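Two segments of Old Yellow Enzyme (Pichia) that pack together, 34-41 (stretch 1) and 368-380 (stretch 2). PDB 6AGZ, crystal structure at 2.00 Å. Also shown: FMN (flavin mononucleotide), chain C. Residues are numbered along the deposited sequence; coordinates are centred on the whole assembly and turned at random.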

# COMPACT_ATOMS: atom_id res chain seq x y z
N THR A 34 9.34 -25.69 -3.81
CA THR A 34 8.27 -26.67 -3.70
C THR A 34 8.73 -27.79 -2.77
O THR A 34 9.58 -28.60 -3.14
N THR A 35 8.16 -27.82 -1.57
CA THR A 35 8.51 -28.83 -0.58
C THR A 35 7.98 -30.20 -1.00
O THR A 35 6.81 -30.34 -1.35
N ARG A 36 8.85 -31.21 -0.95
CA ARG A 36 8.48 -32.56 -1.36
C ARG A 36 8.83 -33.65 -0.35
O ARG A 36 8.28 -34.75 -0.45
N PHE A 37 9.73 -33.38 0.61
CA PHE A 37 10.08 -34.34 1.67
C PHE A 37 10.69 -35.62 1.10
O PHE A 37 10.31 -36.73 1.46
N ARG A 38 11.66 -35.45 0.20
CA ARG A 38 12.41 -36.58 -0.35
C ARG A 38 13.86 -36.60 0.13
O ARG A 38 14.71 -37.22 -0.51
N ASN A 39 14.14 -35.93 1.24
CA ASN A 39 15.43 -36.03 1.90
C ASN A 39 15.43 -37.24 2.84
O ASN A 39 14.39 -37.83 3.12
N THR A 40 16.62 -37.59 3.32
CA THR A 40 16.71 -38.65 4.31
C THR A 40 16.12 -38.18 5.64
O THR A 40 15.83 -37.00 5.84
N SER A 41 15.94 -39.13 6.56
CA SER A 41 15.57 -38.76 7.92
C SER A 41 16.65 -37.92 8.59
O SER A 41 16.37 -37.22 9.57
N SER A 368 -1.99 -35.74 -4.42
CA SER A 368 -1.91 -36.83 -3.45
C SER A 368 -0.49 -37.33 -3.23
O SER A 368 -0.24 -38.02 -2.24
N ARG A 369 0.44 -37.00 -4.13
CA ARG A 369 1.83 -37.43 -4.01
C ARG A 369 2.78 -36.25 -3.86
O ARG A 369 3.99 -36.41 -4.04
N PHE A 370 2.26 -35.06 -3.54
CA PHE A 370 3.12 -33.92 -3.25
C PHE A 370 4.05 -34.22 -2.09
O PHE A 370 5.26 -33.95 -2.16
N TYR A 371 3.51 -34.78 -1.01
CA TYR A 371 4.24 -34.96 0.24
C TYR A 371 4.43 -36.43 0.59
O TYR A 371 4.52 -36.78 1.77
N LYS A 372 4.48 -37.30 -0.41
CA LYS A 372 4.72 -38.72 -0.16
C LYS A 372 6.16 -38.89 0.32
O LYS A 372 7.10 -38.81 -0.47
N ILE A 373 6.32 -39.13 1.63
CA ILE A 373 7.63 -39.03 2.26
C ILE A 373 8.58 -40.08 1.71
O ILE A 373 8.29 -41.28 1.73
N PHE A 374 9.73 -39.61 1.22
CA PHE A 374 10.88 -40.47 0.90
C PHE A 374 10.55 -41.51 -0.16
O PHE A 374 11.08 -42.62 -0.15
N SER A 375 9.68 -41.16 -1.11
CA SER A 375 9.24 -42.08 -2.15
C SER A 375 9.40 -41.44 -3.52
O SER A 375 9.09 -40.26 -3.71
N ASN A 376 9.89 -42.23 -4.47
CA ASN A 376 9.97 -41.79 -5.86
C ASN A 376 8.62 -41.81 -6.56
O ASN A 376 8.49 -41.22 -7.64
N ASP A 377 7.62 -42.47 -5.98
CA ASP A 377 6.30 -42.53 -6.59
C ASP A 377 5.68 -41.13 -6.63
O ASP A 377 5.58 -40.45 -5.61
N GLY A 378 5.27 -40.72 -7.83
CA GLY A 378 4.80 -39.36 -8.02
C GLY A 378 5.87 -38.30 -7.90
O GLY A 378 5.55 -37.11 -7.86
N TYR A 379 7.14 -38.71 -7.85
CA TYR A 379 8.28 -37.80 -7.75
C TYR A 379 9.21 -37.93 -8.94
O TYR A 379 9.56 -36.91 -9.55
N LEU A 380 9.62 -39.15 -9.28
CA LEU A 380 10.44 -39.41 -10.46
C LEU A 380 9.72 -40.25 -11.50
O LEU A 380 10.33 -40.63 -12.50

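Two loops that lack regular secondary structure can be joined by arginines whose guanidinium groups donate to several backbone carbonyls, some of them shared; Old Yellow Enzyme offers a clear case. The CA-to-CB bonds of Arg 36 and Arg 38 point sideways, yet both side chains end against the second stretch. Arg 36 folds through three successive m rotamers, a compact course that sets NE 2.8 Å from Phe 370 O and NH2 3.1 Å from both Arg 369 O and Gly 378 O, all hydrogen bonds. Its NH1 donates to water 1 (2.9 Å to the water oxygen). Arg 38 leaves with chi1 off-well at -97°, then turns p and extends t. This path lays its CG 3.6 Å from the centroid of the Tyr 379 ring, over the face, and carries NE to Ser 375 O (2.7 Å) and NH2 to Arg 369 O (3.2 Å); NH1 also bonds Arg 36 O at 2.8 Å, bracing its own loop. Tyr 379, chi1 t, points toward the first stretch and covers one face of each guanidinium. Phe 37, chi1 m, also points in, its CE2 3.7 Å from Tyr 371 CD1 in an oblique aromatic pair. Beyond the arginines, Thr 35 OG1, chi1 m, donates to FMN O4 at 2.6 Å.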

# COMPACT_ATOMS: atom_id res chain seq x y z
CB THR A 34 7.88 -27.23 -5.07
OG1 THR A 34 7.61 -26.14 -5.96
CG2 THR A 34 6.64 -28.10 -4.95
CB THR A 35 7.95 -28.44 0.79
OG1 THR A 35 8.63 -27.27 1.27
CG2 THR A 35 8.12 -29.57 1.79
CB ARG A 36 9.14 -32.92 -2.70
CG ARG A 36 8.83 -31.95 -3.83
CD ARG A 36 7.34 -31.85 -4.10
NE ARG A 36 6.74 -33.16 -4.37
CZ ARG A 36 6.77 -33.76 -5.55
NH1 ARG A 36 7.38 -33.18 -6.58
NH2 ARG A 36 6.20 -34.95 -5.71
CB PHE A 37 8.87 -34.66 2.55
CG PHE A 37 8.36 -33.48 3.32
CD1 PHE A 37 9.23 -32.62 3.97
CD2 PHE A 37 7.00 -33.23 3.40
CE1 PHE A 37 8.76 -31.54 4.69
CE2 PHE A 37 6.52 -32.14 4.11
CZ PHE A 37 7.40 -31.30 4.76
CB ARG A 38 12.35 -36.57 -1.88
CG ARG A 38 11.28 -37.48 -2.47
CD ARG A 38 9.88 -36.96 -2.20
NE ARG A 38 8.86 -37.72 -2.92
CZ ARG A 38 7.59 -37.34 -3.05
NH1 ARG A 38 7.18 -36.19 -2.52
NH2 ARG A 38 6.74 -38.10 -3.72
CB ASN A 39 15.76 -34.76 2.67
CG ASN A 39 15.72 -33.51 1.81
OD1 ASN A 39 16.75 -33.03 1.35
ND2 ASN A 39 14.52 -32.98 1.59
CB THR A 40 18.16 -39.09 4.51
OG1 THR A 40 18.92 -37.99 5.03
CG2 THR A 40 18.77 -39.53 3.19
CB SER A 41 15.29 -40.01 8.75
OG SER A 41 16.47 -40.74 9.01
CB SER A 368 -2.81 -37.99 -3.89
OG SER A 368 -2.25 -38.67 -4.99
CB ARG A 369 2.23 -38.30 -5.20
CG ARG A 369 1.83 -39.76 -5.04
CD ARG A 369 0.95 -40.25 -6.18
NE ARG A 369 1.66 -41.15 -7.08
CZ ARG A 369 1.75 -40.98 -8.39
NH1 ARG A 369 1.18 -39.93 -8.97
NH2 ARG A 369 2.42 -41.85 -9.13
CB PHE A 370 2.27 -32.68 -2.94
CG PHE A 370 1.67 -32.02 -4.16
CD1 PHE A 370 2.03 -32.42 -5.43
CD2 PHE A 370 0.76 -30.98 -4.01
CE1 PHE A 370 1.47 -31.80 -6.54
CE2 PHE A 370 0.21 -30.36 -5.11
CZ PHE A 370 0.56 -30.77 -6.38
CB TYR A 371 3.54 -34.23 1.38
CG TYR A 371 3.28 -32.76 1.12
CD1 TYR A 371 4.32 -31.84 1.09
CD2 TYR A 371 1.99 -32.29 0.91
CE1 TYR A 371 4.09 -30.50 0.85
CE2 TYR A 371 1.75 -30.95 0.67
CZ TYR A 371 2.80 -30.06 0.65
OH TYR A 371 2.56 -28.73 0.41
CB LYS A 372 4.46 -39.54 -1.42
CG LYS A 372 4.08 -40.99 -1.14
CD LYS A 372 3.71 -41.72 -2.43
CE LYS A 372 2.72 -42.85 -2.16
NZ LYS A 372 3.35 -44.00 -1.45
CB ILE A 373 7.48 -39.15 3.79
CG1 ILE A 373 6.81 -37.90 4.36
CG2 ILE A 373 8.83 -39.39 4.44
CD1 ILE A 373 6.43 -38.02 5.81
CB PHE A 374 11.41 -41.15 2.17
CG PHE A 374 12.86 -41.54 2.09
CD1 PHE A 374 13.83 -40.60 1.79
CD2 PHE A 374 13.25 -42.85 2.33
CE1 PHE A 374 15.17 -40.95 1.72
CE2 PHE A 374 14.59 -43.21 2.26
CZ PHE A 374 15.54 -42.26 1.96
CB SER A 375 7.78 -42.49 -1.94
OG SER A 375 7.31 -43.28 -3.02
CB ASN A 376 10.95 -42.66 -6.65
CG ASN A 376 12.39 -42.47 -6.20
OD1 ASN A 376 12.73 -41.47 -5.58
ND2 ASN A 376 13.24 -43.44 -6.52
CB ASP A 377 5.40 -43.48 -5.81
CG ASP A 377 4.06 -43.70 -6.48
OD1 ASP A 377 3.96 -43.48 -7.70
OD2 ASP A 377 3.10 -44.09 -5.78
CB TYR A 379 9.04 -38.07 -6.44
CG TYR A 379 10.12 -37.06 -6.12
CD1 TYR A 379 9.80 -35.83 -5.57
CD2 TYR A 379 11.46 -37.36 -6.34
CE1 TYR A 379 10.79 -34.90 -5.27
CE2 TYR A 379 12.45 -36.44 -6.04
CZ TYR A 379 12.11 -35.22 -5.51
OH TYR A 379 13.09 -34.30 -5.21
CB LEU A 380 11.75 -40.09 -10.05
CG LEU A 380 12.76 -39.27 -9.26
CD1 LEU A 380 13.97 -40.11 -8.90
CD2 LEU A 380 13.18 -38.04 -10.06
N1 FMN C . 6.30 -22.05 -1.41
C2 FMN C . 7.40 -21.67 -0.67
O2 FMN C . 7.70 -20.48 -0.58
N3 FMN C . 8.17 -22.61 -0.03
C4 FMN C . 7.84 -23.95 -0.12
O4 FMN C . 8.52 -24.80 0.45
C4A FMN C . 6.73 -24.33 -0.86
N5 FMN C . 6.40 -25.67 -0.96
C5A FMN C . 5.30 -26.06 -1.69
C6 FMN C . 4.98 -27.40 -1.78
C7 FMN C . 3.87 -27.81 -2.52
C7M FMN C . 3.52 -29.26 -2.62
C8 FMN C . 3.09 -26.86 -3.17
C8M FMN C . 1.90 -27.29 -3.97
C9 FMN C . 3.41 -25.51 -3.08
C9A FMN C . 4.52 -25.11 -2.34
N10 FMN C . 4.85 -23.76 -2.25
C10 FMN C . 5.95 -23.38 -1.51
C1' FMN C . 4.02 -22.73 -2.96
C2' FMN C . 4.53 -22.64 -4.40
O2' FMN C . 5.87 -22.21 -4.39
C3' FMN C . 3.69 -21.71 -5.28
O3' FMN C . 3.77 -20.39 -4.80
C4' FMN C . 2.24 -22.17 -5.33
O4' FMN C . 2.19 -23.55 -5.57
C5' FMN C . 1.46 -21.45 -6.42
O5' FMN C . 2.11 -21.62 -7.66
P FMN C . 1.46 -22.57 -8.79
O1P FMN C . 0.04 -22.14 -9.03
O2P FMN C . 2.25 -22.44 -10.08
O3P FMN C . 1.50 -24.00 -8.32
O HOH W 1 7.55 -34.78 -9.01